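Putative NADP oxidoreductase BF3122 (Bacteroides fragilis, PDB 3D1L) is a putative NADP-dependent oxidoreductase, which probably binds the dinucleotide in its N-terminal Rossmann-type domain, although its substrate is not established. Local coordinates at residues 94-103 and 110-121; 8-18 and 32-41. All coordinates share one frame; numbering follows the deposited sequence.

Contact 1: residues 94-103 and 110-121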
loop_
_atom_site.group_PDB
_atom_site.type_symbol
_atom_site.label_atom_id
_atom_site.label_comp_id
_atom_site.label_asym_id
_atom_site.label_seq_id
_atom_site.Cartn_x
_atom_site.Cartn_y
_atom_site.Cartn_z
ATOM N N GLU B 94 28.500 -35.504 1.993
ATOM C CA GLU B 94 28.021 -35.886 0.676
ATOM C C GLU B 94 26.506 -35.657 0.525
ATOM O O GLU B 94 26.051 -35.118 -0.483
ATOM C CB GLU B 94 28.354 -37.350 0.435
ATOM C CG GLU B 94 29.161 -37.598 -0.815
ATOM C CD GLU B 94 28.313 -37.881 -2.045
ATOM O OE1 GLU B 94 28.854 -37.720 -3.162
ATOM O OE2 GLU B 94 27.122 -38.271 -1.920
ATOM N N GLU B 95 25.731 -36.033 1.537
ATOM C CA GLU B 95 24.258 -35.869 1.487
ATOM C C GLU B 95 23.725 -34.475 1.841
ATOM O O GLU B 95 22.516 -34.274 1.822
ATOM C CB GLU B 95 23.583 -36.891 2.406
ATOM C CG GLU B 95 23.819 -36.586 3.870
ATOM C CD GLU B 95 23.226 -37.626 4.797
ATOM O OE1 GLU B 95 24.022 -38.378 5.391
ATOM O OE2 GLU B 95 21.971 -37.676 4.926
ATOM N N ALA B 96 24.592 -33.540 2.227
ATOM C CA ALA B 96 24.130 -32.165 2.508
ATOM C C ALA B 96 23.449 -31.570 1.280
ATOM O O ALA B 96 23.867 -31.810 0.146
ATOM C CB ALA B 96 25.276 -31.283 2.951
ATOM N N LEU B 97 22.382 -30.819 1.506
ATOM C CA LEU B 97 21.667 -30.183 0.412
ATOM C C LEU B 97 21.984 -28.687 0.388
ATOM O O LEU B 97 21.806 -28.006 1.410
ATOM C CB LEU B 97 20.168 -30.494 0.594
ATOM C CG LEU B 97 19.021 -30.178 -0.361
ATOM C CD1 LEU B 97 19.432 -30.246 -1.815
ATOM C CD2 LEU B 97 17.799 -31.104 -0.107
HETATM N N MSE B 98 22.511 -28.180 -0.730
HETATM C CA MSE B 98 22.681 -26.707 -0.884
HETATM C C MSE B 98 21.568 -26.145 -1.724
HETATM O O MSE B 98 21.373 -26.548 -2.883
HETATM C CB MSE B 98 24.001 -26.230 -1.516
HETATM C CG MSE B 98 25.082 -27.226 -1.734
HETATM SE SE MSE B 98 25.660 -28.137 -0.148
HETATM C CE MSE B 98 26.092 -26.557 0.869
ATOM N N VAL B 99 20.845 -25.209 -1.136
ATOM C CA VAL B 99 19.782 -24.510 -1.840
ATOM C C VAL B 99 20.004 -23.006 -1.800
ATOM O O VAL B 99 20.636 -22.472 -0.886
ATOM C CB VAL B 99 18.364 -24.884 -1.289
ATOM C CG1 VAL B 99 18.167 -26.397 -1.301
ATOM C CG2 VAL B 99 18.121 -24.307 0.115
ATOM N N HIS B 100 19.507 -22.321 -2.821
ATOM C CA HIS B 100 19.418 -20.874 -2.740
ATOM C C HIS B 100 17.963 -20.455 -2.755
ATOM O O HIS B 100 17.082 -21.275 -2.993
ATOM C CB HIS B 100 20.246 -20.193 -3.811
ATOM C CG HIS B 100 19.744 -20.398 -5.194
ATOM N ND1 HIS B 100 18.623 -19.752 -5.682
ATOM C CD2 HIS B 100 20.216 -21.155 -6.213
ATOM C CE1 HIS B 100 18.436 -20.096 -6.945
ATOM N NE2 HIS B 100 19.384 -20.949 -7.290
ATOM N N THR B 101 17.722 -19.187 -2.466
ATOM C CA THR B 101 16.374 -18.674 -2.273
ATOM C C THR B 101 15.989 -17.610 -3.303
ATOM O O THR B 101 15.046 -16.828 -3.082
ATOM C CB THR B 101 16.258 -18.062 -0.891
ATOM O OG1 THR B 101 17.309 -17.112 -0.719
ATOM C CG2 THR B 101 16.417 -19.133 0.179
ATOM N N ALA B 102 16.731 -17.528 -4.398
ATOM C CA ALA B 102 16.506 -16.450 -5.359
ATOM C C ALA B 102 15.485 -16.844 -6.409
ATOM O O ALA B 102 15.519 -17.953 -6.932
ATOM C CB ALA B 102 17.775 -16.037 -6.003
ATOM N N GLY B 103 14.584 -15.909 -6.722
ATOM C CA GLY B 103 13.593 -16.090 -7.781
ATOM C C GLY B 103 14.189 -16.167 -9.182
ATOM O O GLY B 103 13.676 -16.885 -10.051
ATOM N N TRP B 110 24.460 -24.544 -8.991
ATOM C CA TRP B 110 25.063 -25.586 -8.171
ATOM C C TRP B 110 25.646 -26.782 -8.907
ATOM O O TRP B 110 26.426 -27.528 -8.318
ATOM C CB TRP B 110 24.025 -26.129 -7.207
ATOM C CG TRP B 110 23.463 -25.123 -6.274
ATOM C CD1 TRP B 110 22.180 -24.641 -6.249
ATOM C CD2 TRP B 110 24.154 -24.489 -5.199
ATOM N NE1 TRP B 110 22.035 -23.742 -5.219
ATOM C CE2 TRP B 110 23.230 -23.632 -4.557
ATOM C CE3 TRP B 110 25.467 -24.567 -4.707
ATOM C CZ2 TRP B 110 23.578 -22.852 -3.452
ATOM C CZ3 TRP B 110 25.809 -23.778 -3.607
ATOM C CH2 TRP B 110 24.864 -22.935 -2.996
ATOM N N GLU B 111 25.223 -27.010 -10.151
ATOM C CA GLU B 111 25.528 -28.275 -10.808
ATOM C C GLU B 111 27.013 -28.417 -11.131
ATOM O O GLU B 111 27.649 -27.484 -11.632
ATOM C CB GLU B 111 24.626 -28.523 -12.024
ATOM C CG GLU B 111 25.153 -28.083 -13.387
ATOM C CD GLU B 111 24.346 -28.686 -14.529
ATOM O OE1 GLU B 111 24.401 -29.922 -14.686
ATOM O OE2 GLU B 111 23.661 -27.936 -15.269
ATOM N N GLY B 112 27.565 -29.585 -10.807
ATOM C CA GLY B 112 29.003 -29.799 -10.917
ATOM C C GLY B 112 29.737 -29.422 -9.638
ATOM O O GLY B 112 30.859 -29.882 -9.410
ATOM N N HIS B 113 29.110 -28.595 -8.795
ATOM C CA HIS B 113 29.732 -28.159 -7.533
ATOM C C HIS B 113 29.395 -29.044 -6.339
ATOM O O HIS B 113 30.253 -29.284 -5.486
ATOM C CB HIS B 113 29.397 -26.692 -7.242
ATOM C CG HIS B 113 29.958 -25.741 -8.254
ATOM N ND1 HIS B 113 29.165 -25.000 -9.104
ATOM C CD2 HIS B 113 31.237 -25.424 -8.564
ATOM C CE1 HIS B 113 29.928 -24.269 -9.898
ATOM N NE2 HIS B 113 31.192 -24.504 -9.584
ATOM N N VAL B 114 28.151 -29.512 -6.264
ATOM C CA VAL B 114 27.708 -30.405 -5.184
ATOM C C VAL B 114 26.763 -31.481 -5.684
ATOM O O VAL B 114 26.043 -31.280 -6.662
ATOM C CB VAL B 114 26.996 -29.651 -4.011
ATOM C CG1 VAL B 114 28.021 -28.986 -3.089
ATOM C CG2 VAL B 114 25.969 -28.665 -4.524
ATOM N N PRO B 115 26.790 -32.651 -5.046
ATOM C CA PRO B 115 25.867 -33.697 -5.476
ATOM C C PRO B 115 24.374 -33.449 -5.195
ATOM O O PRO B 115 23.559 -33.988 -5.914
ATOM C CB PRO B 115 26.364 -34.945 -4.737
ATOM C CG PRO B 115 27.189 -34.422 -3.598
ATOM C CD PRO B 115 27.742 -33.114 -4.009
ATOM N N HIS B 116 24.025 -32.691 -4.151
ATOM C CA HIS B 116 22.626 -32.457 -3.813
ATOM C C HIS B 116 22.409 -30.943 -3.667
ATOM O O HIS B 116 23.146 -30.243 -2.933
ATOM C CB HIS B 116 22.200 -33.232 -2.560
ATOM C CG HIS B 116 22.529 -34.692 -2.616
ATOM N ND1 HIS B 116 21.648 -35.636 -3.103
ATOM C CD2 HIS B 116 23.667 -35.366 -2.304
ATOM C CE1 HIS B 116 22.220 -36.828 -3.064
ATOM N NE2 HIS B 116 23.439 -36.693 -2.572
ATOM N N TYR B 117 21.409 -30.443 -4.393
ATOM C CA TYR B 117 21.215 -29.007 -4.520
ATOM C C TYR B 117 19.796 -28.712 -5.013
ATOM O O TYR B 117 19.098 -29.622 -5.471
ATOM C CB TYR B 117 22.264 -28.399 -5.447
ATOM C CG TYR B 117 22.254 -28.926 -6.861
ATOM C CD1 TYR B 117 21.386 -28.390 -7.817
ATOM C CD2 TYR B 117 23.133 -29.933 -7.255
ATOM C CE1 TYR B 117 21.367 -28.870 -9.124
ATOM C CE2 TYR B 117 23.145 -30.419 -8.571
ATOM C CZ TYR B 117 22.254 -29.883 -9.494
ATOM O OH TYR B 117 22.243 -30.343 -10.790
ATOM N N GLY B 118 19.380 -27.458 -4.923
ATOM C CA GLY B 118 18.011 -27.097 -5.256
ATOM C C GLY B 118 17.724 -25.643 -4.999
ATOM O O GLY B 118 18.624 -24.871 -4.686
ATOM N N VAL B 119 16.459 -25.270 -5.176
ATOM C CA VAL B 119 15.996 -23.910 -4.970
ATOM C C VAL B 119 14.840 -24.025 -3.997
ATOM O O VAL B 119 13.995 -24.894 -4.136
ATOM C CB VAL B 119 15.531 -23.263 -6.299
ATOM C CG1 VAL B 119 14.982 -21.848 -6.071
ATOM C CG2 VAL B 119 16.671 -23.231 -7.294
ATOM N N PHE B 120 14.835 -23.161 -2.998
ATOM C CA PHE B 120 13.887 -23.189 -1.893
ATOM C C PHE B 120 13.341 -21.756 -1.814
ATOM O O PHE B 120 13.850 -20.950 -1.032
ATOM C CB PHE B 120 14.682 -23.526 -0.638
ATOM C CG PHE B 120 13.870 -23.999 0.530
ATOM C CD1 PHE B 120 13.090 -25.149 0.455
ATOM C CD2 PHE B 120 13.975 -23.346 1.745
ATOM C CE1 PHE B 120 12.376 -25.602 1.550
ATOM C CE2 PHE B 120 13.270 -23.799 2.871
ATOM C CZ PHE B 120 12.470 -24.937 2.773
ATOM N N TYR B 121 12.333 -21.440 -2.643
ATOM C CA TYR B 121 11.927 -20.036 -2.906
ATOM C C TYR B 121 10.564 -19.625 -2.300
ATOM O O TYR B 121 9.534 -19.919 -2.876
ATOM C CB TYR B 121 11.890 -19.794 -4.424
ATOM C CG TYR B 121 11.427 -18.406 -4.869
ATOM C CD1 TYR B 121 12.042 -17.228 -4.385
ATOM C CD2 TYR B 121 10.443 -18.275 -5.849
ATOM C CE1 TYR B 121 11.622 -15.972 -4.819
ATOM C CE2 TYR B 121 10.035 -17.036 -6.307
ATOM C CZ TYR B 121 10.614 -15.895 -5.797
ATOM O OH TYR B 121 10.178 -14.693 -6.284
#
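His100 O takes the N-H of Phe120 at 2.9 Å (N to O), almost in line with its own C=O bond, while Val119 CA adds a weaker C-H contact at 3.5 Å. Three further backbone bonds, Met98 N to His116 O, Gly118 N to Met98 O and His100 N to Gly118 O, complete the parallel ladder between strands 97-100 and 117-121, whose axes diverge by 42°. On the face that carries Met98 and His100, Trp110 lies flat beneath Met98: Met98 CB sits 3.6 Å from the centroid of the six-membered ring, a CH-pi contact. The first torsion of Met98, a selenomethionine, is nearly eclipsed (chi1 -9°), and Met98 CG lies 3.3 Å from Val114 CG2, closer than normal carbon contact, so its exact placing is doubtful. The imidazole of His100 meets Trp110 rim to rim, His100 CD2 to Trp110 NE1 3.3 Å, with the planes 25° apart. Its rotation is fixed from both ends, since ND1 accepts the N-H of Ala102 in the ring plane (His100 ND1 to Ala102 N 3.2 Å) and NE2 hydrogen-bonds to Pro106 O. On the other face Val99 CG2 abuts Phe120 CB at 3.6 Å, and beyond it lies helix 146-157. At the ends of the ladder, Gly103 CA rests over the Tyr121 ring in a second CH-pi contact, and the edge of His116 meets Glu94 O, with ND1 hydrogen-bonded to Asp148. Neighbouring parallel strands of the Rossmann-type sheet are joined by backbone bonds across a six-residue link without helix or strand, both His100 nitrogens and His116 ND1 being hydrogen-bonded.

Contact 2: residues 8-18 and 32-41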
loop_
_atom_site.group_PDB
_atom_site.type_symbol
_atom_site.label_atom_id
_atom_site.label_comp_id
_atom_site.label_asym_id
_atom_site.label_seq_id
_atom_site.Cartn_x
_atom_site.Cartn_y
_atom_site.Cartn_z
ATOM N N ILE B 8 11.698 -34.877 10.908
ATOM C CA ILE B 8 12.233 -33.874 9.962
ATOM C C ILE B 8 12.666 -32.564 10.644
ATOM O O ILE B 8 13.529 -31.853 10.127
ATOM C CB ILE B 8 11.380 -33.640 8.636
ATOM C CG1 ILE B 8 12.311 -33.176 7.497
ATOM C CG2 ILE B 8 10.237 -32.635 8.835
ATOM C CD1 ILE B 8 11.781 -33.337 6.087
ATOM N N GLU B 9 12.084 -32.273 11.810
ATOM C CA GLU B 9 12.478 -31.110 12.619
ATOM C C GLU B 9 13.876 -31.289 13.218
ATOM O O GLU B 9 14.461 -30.317 13.723
ATOM C CB GLU B 9 11.457 -30.833 13.736
ATOM C CG GLU B 9 10.293 -29.899 13.374
ATOM C CD GLU B 9 9.234 -30.557 12.487
ATOM O OE1 GLU B 9 9.605 -31.130 11.443
ATOM O OE2 GLU B 9 8.022 -30.495 12.815
ATOM N N ASP B 10 14.403 -32.516 13.177
ATOM C CA ASP B 10 15.776 -32.781 13.629
ATOM C C ASP B 10 16.872 -32.432 12.601
ATOM O O ASP B 10 18.040 -32.580 12.900
ATOM C CB ASP B 10 15.941 -34.228 14.099
ATOM C CG ASP B 10 14.976 -34.608 15.248
ATOM O OD1 ASP B 10 14.503 -33.719 16.008
ATOM O OD2 ASP B 10 14.701 -35.821 15.382
ATOM N N THR B 11 16.490 -31.960 11.414
ATOM C CA THR B 11 17.425 -31.557 10.355
ATOM C C THR B 11 18.259 -30.365 10.816
ATOM O O THR B 11 17.692 -29.316 11.126
ATOM C CB THR B 11 16.632 -31.121 9.111
ATOM O OG1 THR B 11 15.777 -32.181 8.709
ATOM C CG2 THR B 11 17.535 -30.728 7.943
ATOM N N PRO B 12 19.603 -30.521 10.899
ATOM C CA PRO B 12 20.379 -29.317 11.233
ATOM C C PRO B 12 20.528 -28.424 10.015
ATOM O O PRO B 12 20.931 -28.880 8.944
ATOM C CB PRO B 12 21.743 -29.871 11.696
ATOM C CG PRO B 12 21.879 -31.217 11.032
ATOM C CD PRO B 12 20.458 -31.728 10.769
ATOM N N ILE B 13 20.198 -27.161 10.197
ATOM C CA ILE B 13 20.166 -26.196 9.102
ATOM C C ILE B 13 21.195 -25.076 9.335
ATOM O O ILE B 13 21.299 -24.563 10.444
ATOM C CB ILE B 13 18.736 -25.578 8.967
ATOM C CG1 ILE B 13 17.677 -26.696 8.797
ATOM C CG2 ILE B 13 18.700 -24.535 7.851
ATOM C CD1 ILE B 13 16.241 -26.230 8.843
ATOM N N VAL B 14 21.931 -24.706 8.281
ATOM C CA VAL B 14 22.796 -23.489 8.283
ATOM C C VAL B 14 22.239 -22.436 7.303
ATOM O O VAL B 14 21.787 -22.771 6.188
ATOM C CB VAL B 14 24.255 -23.855 7.950
ATOM C CG1 VAL B 14 25.146 -22.606 7.760
ATOM C CG2 VAL B 14 24.844 -24.782 9.037
ATOM N N LEU B 15 22.231 -21.168 7.728
ATOM C CA LEU B 15 21.865 -20.078 6.822
ATOM C C LEU B 15 23.096 -19.340 6.412
ATOM O O LEU B 15 23.866 -18.891 7.277
ATOM C CB LEU B 15 20.877 -19.105 7.475
ATOM C CG LEU B 15 19.681 -19.606 8.310
ATOM C CD1 LEU B 15 18.765 -18.425 8.387
ATOM C CD2 LEU B 15 18.911 -20.751 7.712
ATOM N N ILE B 16 23.295 -19.218 5.097
ATOM C CA ILE B 16 24.395 -18.456 4.529
ATOM C C ILE B 16 23.734 -17.195 3.986
ATOM O O ILE B 16 23.141 -17.198 2.882
ATOM C CB ILE B 16 25.188 -19.229 3.409
ATOM C CG1 ILE B 16 25.746 -20.600 3.870
ATOM C CG2 ILE B 16 26.300 -18.387 2.862
ATOM C CD1 ILE B 16 26.653 -20.586 5.093
ATOM N N GLY B 17 23.797 -16.129 4.773
ATOM C CA GLY B 17 23.051 -14.917 4.456
ATOM C C GLY B 17 21.955 -14.690 5.497
ATOM O O GLY B 17 21.260 -15.635 5.898
ATOM N N ALA B 18 21.798 -13.441 5.933
ATOM C CA ALA B 18 20.940 -13.131 7.071
ATOM C C ALA B 18 20.037 -11.920 6.785
ATOM O O ALA B 18 19.664 -11.214 7.722
ATOM C CB ALA B 18 21.793 -12.883 8.319
ATOM N N LYS B 32 8.731 -23.604 14.198
ATOM C CA LYS B 32 8.205 -24.937 13.911
ATOM C C LYS B 32 9.044 -26.047 14.524
ATOM O O LYS B 32 8.697 -27.238 14.427
ATOM C CB LYS B 32 8.025 -25.152 12.410
ATOM C CG LYS B 32 6.791 -24.460 11.865
ATOM C CD LYS B 32 5.478 -24.970 12.505
ATOM C CE LYS B 32 4.317 -24.042 12.163
ATOM N NZ LYS B 32 2.992 -24.611 12.571
ATOM N N GLY B 33 10.136 -25.658 15.173
ATOM C CA GLY B 33 10.926 -26.600 15.950
ATOM C C GLY B 33 12.158 -27.107 15.241
ATOM O O GLY B 33 12.793 -28.026 15.737
ATOM N N PHE B 34 12.501 -26.514 14.091
ATOM C CA PHE B 34 13.739 -26.875 13.379
ATOM C C PHE B 34 14.961 -26.332 14.101
ATOM O O PHE B 34 14.868 -25.367 14.861
ATOM C CB PHE B 34 13.753 -26.371 11.930
ATOM C CG PHE B 34 12.900 -27.178 10.997
ATOM C CD1 PHE B 34 11.548 -26.899 10.853
ATOM C CD2 PHE B 34 13.460 -28.224 10.257
ATOM C CE1 PHE B 34 10.754 -27.661 10.002
ATOM C CE2 PHE B 34 12.682 -28.991 9.403
ATOM C CZ PHE B 34 11.324 -28.711 9.273
ATOM N N ARG B 35 16.099 -26.967 13.845
ATOM C CA ARG B 35 17.361 -26.636 14.471
ATOM C C ARG B 35 18.252 -25.835 13.513
ATOM O O ARG B 35 18.804 -26.366 12.556
ATOM C CB ARG B 35 18.061 -27.916 14.926
ATOM C CG ARG B 35 19.365 -27.691 15.672
ATOM C CD ARG B 35 19.765 -28.970 16.434
ATOM N NE ARG B 35 21.214 -29.219 16.415
ATOM C CZ ARG B 35 21.801 -30.292 15.871
ATOM N NH1 ARG B 35 21.081 -31.253 15.295
ATOM N NH2 ARG B 35 23.123 -30.413 15.909
ATOM N N ILE B 36 18.363 -24.545 13.785
ATOM C CA ILE B 36 19.262 -23.684 13.037
ATOM C C ILE B 36 20.561 -23.646 13.823
ATOM O O ILE B 36 20.609 -23.064 14.907
ATOM C CB ILE B 36 18.630 -22.272 12.819
ATOM C CG1 ILE B 36 17.393 -22.415 11.919
ATOM C CG2 ILE B 36 19.615 -21.347 12.157
ATOM C CD1 ILE B 36 16.199 -21.796 12.488
ATOM N N VAL B 37 21.610 -24.272 13.293
ATOM C CA VAL B 37 22.824 -24.420 14.087
ATOM C C VAL B 37 23.669 -23.154 14.090
ATOM O O VAL B 37 24.265 -22.813 15.127
ATOM C CB VAL B 37 23.645 -25.700 13.738
ATOM C CG1 VAL B 37 22.752 -26.939 13.853
ATOM C CG2 VAL B 37 24.231 -25.614 12.361
ATOM N N GLN B 38 23.712 -22.458 12.946
ATOM C CA GLN B 38 24.398 -21.182 12.863
ATOM C C GLN B 38 24.024 -20.386 11.639
ATOM O O GLN B 38 23.461 -20.896 10.666
ATOM C CB GLN B 38 25.925 -21.319 12.934
ATOM C CG GLN B 38 26.523 -21.825 11.685
ATOM C CD GLN B 38 27.970 -21.476 11.485
ATOM O OE1 GLN B 38 28.454 -21.627 10.388
ATOM N NE2 GLN B 38 28.674 -21.043 12.522
ATOM N N VAL B 39 24.356 -19.109 11.714
ATOM C CA VAL B 39 24.031 -18.138 10.701
ATOM C C VAL B 39 25.354 -17.537 10.269
ATOM O O VAL B 39 26.177 -17.178 11.111
ATOM C CB VAL B 39 23.134 -17.017 11.333
ATOM C CG1 VAL B 39 22.963 -15.799 10.395
ATOM C CG2 VAL B 39 21.776 -17.588 11.769
ATOM N N TYR B 40 25.540 -17.412 8.953
ATOM C CA TYR B 40 26.640 -16.657 8.386
ATOM C C TYR B 40 26.101 -15.360 7.771
ATOM O O TYR B 40 25.046 -15.353 7.119
ATOM C CB TYR B 40 27.381 -17.470 7.311
ATOM C CG TYR B 40 28.188 -16.571 6.420
ATOM C CD1 TYR B 40 29.507 -16.234 6.750
ATOM C CD2 TYR B 40 27.610 -15.989 5.280
ATOM C CE1 TYR B 40 30.240 -15.384 5.957
ATOM C CE2 TYR B 40 28.331 -15.112 4.485
ATOM C CZ TYR B 40 29.643 -14.816 4.834
ATOM O OH TYR B 40 30.370 -13.970 4.044
ATOM N N SER B 41 26.828 -14.259 7.961
ATOM C CA SER B 41 26.541 -13.028 7.227
ATOM C C SER B 41 27.835 -12.310 7.015
ATOM O O SER B 41 28.780 -12.531 7.770
ATOM C CB SER B 41 25.587 -12.138 8.022
ATOM O OG SER B 41 25.239 -10.978 7.297
HETATM O O HOH W 1 23.744 -11.277 4.937
#
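Strands 12-16 and 35-40 run parallel with their axes 41° apart, joined by five backbone bonds from Ile13 N to Arg35 O at one end to Gly17 N to Tyr40 O (2.8 Å) at the other. Strand 35-40 is bulged at Val37 and carries one extra residue: Ile13 O takes Val37 N-H, and Leu15 N-H goes to Gln38 O. Tyr40 N to Leu15 O, also 2.8 Å, is nearly straight at 171°. At the start of the pairing, CG opposite the carbonyl carbon and beside the backbone N (chi1 -76°) brings the Phe34 ring to Ile8, Glu9 and Ile13. Glu9 CA stands over one face of the Phe34 ring, 4.0 Å from the centroid, while Ile13 CD1 reaches Phe34 CD2 obliquely at 3.7 Å. Ile8 O accepts both the backbone N-H and the hydroxyl of Thr11, from the same face of its carbonyl plane, which holds that turn. On the opposite side of the sheet, Pro12 CB lies over a face of the Arg35 guanidinium, Val14 CG2 packs closely on Val37 CG2 at 3.5 Å, and Ile16 CG2 touches Tyr40 CD2 at 3.6 Å. Past the strand ends a water joins Ala18 N to Ser41 OG, and Gly17, at positive phi, begins what looks like the glycine-rich turn of a Rossmann nucleotide-binding site. This pairing closes the beta-alpha-beta unit through helix 20-31, which ends in a Schellman motif at Gly33 and packs on Leu15, Phe34 and Ile36; Leu50 of helix 44-53 touches Leu15 and Ala18, and strand 71-74 hydrogen-bonds to the other edge of strand 12-16.

How the contacts relate
Contact 1 and contact 2 belong to one sheet yet do not touch: their centres are 15 Å apart and their nearest atoms about 7 Å. Strand 71-74 fills the gap, bonding through its backbone to Val14 and Ile16 of contact 2 and to Leu97 and Val99 of contact 1. Since these strands are parallel, their C-terminal ends lie along the same edge, and there Thr101 of contact 1 approaches, but makes no contact with, the probable dinucleotide-binding glycine turn that includes Gly17 of contact 2. At the same end of contact 1, the Tyr121 side chain is about 5 Å from a bound 2-mercapto-propion aldehyde.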